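Local coordinates for CHAD domain (Ricinus communis, PDB 6QV5), which probably binds inorganic polyphosphate through its all-helical CHAD domain, as its family does, and carries a zinc ion, at residues F13-L18 with N36-H40. Sequence-based numbering, arbitrary orientation.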
ATOM      1  N   PHE A  13     -11.050  -8.069  -7.271  1.00 85.42           N
ATOM      2  CA  PHE A  13     -11.562  -8.338  -5.929  1.00 84.92           C
ATOM      3  C   PHE A  13     -11.047  -7.327  -4.910  1.00 88.38           C
ATOM      4  O   PHE A  13      -9.843  -7.254  -4.655  1.00 87.58           O
ATOM      5  CB  PHE A  13     -11.244  -9.782  -5.492  1.00 86.63           C
ATOM      6  CG  PHE A  13     -11.882 -10.225  -4.193  1.00 88.10           C
ATOM      7  CD1 PHE A  13     -13.137 -10.821  -4.182  1.00 91.19           C
ATOM      8  CD2 PHE A  13     -11.205 -10.094  -2.984  1.00 90.15           C
ATOM      9  CE1 PHE A  13     -13.720 -11.245  -2.982  1.00 92.03           C
ATOM     10  CE2 PHE A  13     -11.788 -10.516  -1.786  1.00 92.91           C
ATOM     11  CZ  PHE A  13     -13.041 -11.090  -1.793  1.00 91.00           C
ATOM     12  N   ARG A  14     -11.974  -6.558  -4.321  1.00 85.17           N
ATOM     13  CA  ARG A  14     -11.679  -5.578  -3.279  1.00 85.13           C
ATOM     14  C   ARG A  14     -11.758  -6.260  -1.914  1.00 89.22           C
ATOM     15  O   ARG A  14     -12.467  -7.261  -1.773  1.00 88.61           O
ATOM     16  CB  ARG A  14     -12.657  -4.398  -3.348  1.00 85.54           C
ATOM     17  CG  ARG A  14     -12.189  -3.293  -4.275  1.00 97.14           C
ATOM     18  CD  ARG A  14     -13.169  -3.042  -5.404  1.00108.43           C
ATOM     19  NE  ARG A  14     -12.631  -2.094  -6.383  1.00118.13           N
ATOM     20  CZ  ARG A  14     -12.790  -0.776  -6.322  1.00133.21           C
ATOM     21  NH1 ARG A  14     -13.480  -0.228  -5.327  1.00120.51           N
ATOM     22  NH2 ARG A  14     -12.263   0.006  -7.255  1.00121.01           N
ATOM     23  N   ALA A  15     -11.029  -5.722  -0.914  1.00 86.08           N
ATOM     24  CA  ALA A  15     -10.999  -6.254   0.450  1.00 86.07           C
ATOM     25  C   ALA A  15     -12.404  -6.312   1.048  1.00 90.73           C
ATOM     26  O   ALA A  15     -13.110  -5.300   1.068  1.00 90.23           O
ATOM     27  CB  ALA A  15     -10.084  -5.411   1.326  1.00 86.76           C
ATOM     28  N   GLN A  16     -12.823  -7.519   1.470  1.00 87.98           N
ATOM     29  CA  GLN A  16     -14.137  -7.771   2.065  1.00 88.14           C
ATOM     30  C   GLN A  16     -14.277  -7.027   3.391  1.00 92.81           C
ATOM     31  O   GLN A  16     -13.324  -6.990   4.174  1.00 92.29           O
ATOM     32  CB  GLN A  16     -14.359  -9.277   2.270  1.00 89.50           C
ATOM     33  CG  GLN A  16     -15.533  -9.833   1.477  1.00104.71           C
ATOM     34  CD  GLN A  16     -15.820 -11.270   1.836  1.00123.44           C
ATOM     35  OE1 GLN A  16     -15.297 -12.206   1.225  1.00118.28           O
ATOM     36  NE2 GLN A  16     -16.664 -11.476   2.837  1.00115.78           N
ATOM     37  N   ALA A  17     -15.453  -6.408   3.622  1.00 90.10           N
ATOM     38  CA  ALA A  17     -15.754  -5.656   4.842  1.00 90.13           C
ATOM     39  C   ALA A  17     -15.767  -6.596   6.048  1.00 94.67           C
ATOM     40  O   ALA A  17     -16.576  -7.525   6.105  1.00 94.08           O
ATOM     41  CB  ALA A  17     -17.089  -4.938   4.705  1.00 90.87           C
ATOM     42  N   LEU A  18     -14.816  -6.390   6.973  1.00 92.04           N
ATOM     43  CA  LEU A  18     -14.672  -7.216   8.168  1.00 92.32           C
ATOM     44  C   LEU A  18     -15.362  -6.576   9.372  1.00 97.10           C
ATOM     45  O   LEU A  18     -14.861  -5.601   9.939  1.00 96.60           O
ATOM     46  CB  LEU A  18     -13.184  -7.516   8.446  1.00 92.43           C
ATOM     47  CG  LEU A  18     -12.869  -8.611   9.472  1.00 97.22           C
ATOM     48  CD1 LEU A  18     -13.102 -10.004   8.898  1.00 97.42           C
ATOM     49  CD2 LEU A  18     -11.439  -8.503   9.941  1.00 99.72           C
ATOM     50  N   ASN A  36      -8.630 -12.278   5.893  1.00 60.90           N
ATOM     51  CA  ASN A  36      -9.203 -11.246   5.026  1.00 60.33           C
ATOM     52  C   ASN A  36      -8.115 -10.711   4.082  1.00 63.20           C
ATOM     53  O   ASN A  36      -8.397 -10.448   2.912  1.00 62.62           O
ATOM     54  CB  ASN A  36      -9.784 -10.109   5.875  1.00 60.65           C
ATOM     55  CG  ASN A  36     -10.561  -9.082   5.093  1.00 79.42           C
ATOM     56  OD1 ASN A  36      -9.998  -8.149   4.512  1.00 71.03           O
ATOM     57  ND2 ASN A  36     -11.877  -9.228   5.070  1.00 71.78           N
ATOM     58  N   CYS A  37      -6.874 -10.569   4.600  1.00 59.15           N
ATOM     59  CA  CYS A  37      -5.706 -10.104   3.852  1.00 58.69           C
ATOM     60  C   CYS A  37      -5.281 -11.137   2.815  1.00 62.06           C
ATOM     61  O   CYS A  37      -5.046 -10.772   1.664  1.00 61.71           O
ATOM     62  CB  CYS A  37      -4.558  -9.755   4.794  1.00 58.92           C
ATOM     63  SG  CYS A  37      -4.815  -8.240   5.750  1.00 62.71           S
ATOM     64  N   LEU A  38      -5.201 -12.424   3.218  1.00 58.27           N
ATOM     65  CA  LEU A  38      -4.825 -13.532   2.336  1.00 57.80           C
ATOM     66  C   LEU A  38      -5.855 -13.757   1.233  1.00 60.86           C
ATOM     67  O   LEU A  38      -5.459 -14.039   0.105  1.00 60.34           O
ATOM     68  CB  LEU A  38      -4.558 -14.827   3.121  1.00 57.88           C
ATOM     69  CG  LEU A  38      -3.307 -14.847   4.014  1.00 62.71           C
ATOM     70  CD1 LEU A  38      -3.387 -15.972   5.033  1.00 62.98           C
ATOM     71  CD2 LEU A  38      -2.025 -14.960   3.195  1.00 64.98           C
ATOM     72  N   GLU A  39      -7.162 -13.585   1.542  1.00 56.90           N
ATOM     73  CA  GLU A  39      -8.260 -13.708   0.572  1.00 56.41           C
ATOM     74  C   GLU A  39      -8.159 -12.585  -0.474  1.00 58.72           C
ATOM     75  O   GLU A  39      -8.343 -12.845  -1.662  1.00 58.34           O
ATOM     76  CB  GLU A  39      -9.629 -13.677   1.280  1.00 57.91           C
ATOM     77  CG  GLU A  39     -10.825 -13.876   0.357  1.00 69.96           C
ATOM     78  CD  GLU A  39     -12.183 -13.497   0.923  1.00 95.87           C
ATOM     79  OE1 GLU A  39     -12.281 -12.458   1.617  1.00 92.96           O
ATOM     80  OE2 GLU A  39     -13.157 -14.234   0.652  1.00 91.91           O
ATOM     81  N   HIS A  40      -7.823 -11.355  -0.028  1.00 54.00           N
ATOM     82  CA  HIS A  40      -7.653 -10.170  -0.877  1.00 53.17           C
ATOM     83  C   HIS A  40      -6.529 -10.377  -1.911  1.00 55.10           C
ATOM     84  O   HIS A  40      -6.646  -9.912  -3.044  1.00 53.78           O
ATOM     85  CB  HIS A  40      -7.401  -8.921  -0.004  1.00 53.98           C
ATOM     86  CG  HIS A  40      -7.525  -7.602  -0.711  1.00 57.36           C
ATOM     87  ND1 HIS A  40      -7.057  -6.435  -0.133  1.00 59.11           N
ATOM     88  CD2 HIS A  40      -8.073  -7.300  -1.914  1.00 59.03           C
ATOM     89  CE1 HIS A  40      -7.313  -5.471  -1.004  1.00 58.43           C
ATOM     90  NE2 HIS A  40      -7.926  -5.943  -2.089  1.00 58.76           N
TER
HETATM   91  O   HOH W   1     -10.802  -9.862   1.753  1.00 54.06           O
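Asn36 ND2 donates to Gln16 O at 2.8 Å, with an N-H...O angle of 159°. The acceptor lies close to the Asn36 amide plane, whereas the donor stands above the carbonyl plane. Asn36 CG sits anti to the backbone N (chi1 -172°), which turns the amide toward the loop, while OD1 accepts from Arg66 of helix 54-73. A water supplies the second polar link: it accepts from Gln16 N at 3.1 Å and donates to Asn36 O at 2.7 Å and to Glu39 OE1.

Van der Waals and ring contacts are made by Ala15 and Phe13. Ala15 CB lies over one face of the imidazole, 3.7 Å from the His40 ring centroid and 21° off its normal, a CH-pi contact. Phe13 O meets the edge of that imidazole, which a hydrogen bond from His40 NE2 to Gln59 holds. The Phe13 ring packs against the Glu39 side chain, Phe13 CZ reaching Glu39 CD at 3.7 Å, with ring and carboxylate planes steeply inclined.

Segment 13-18 is thus fastened along helix 26-42, which it precedes, through Gln16 O directly and Gln16 N by way of a water, with the Ala15 and Phe13 contacts beside them, while Arg66 and Gln59 tie Asn36 and His40 to helix 54-73.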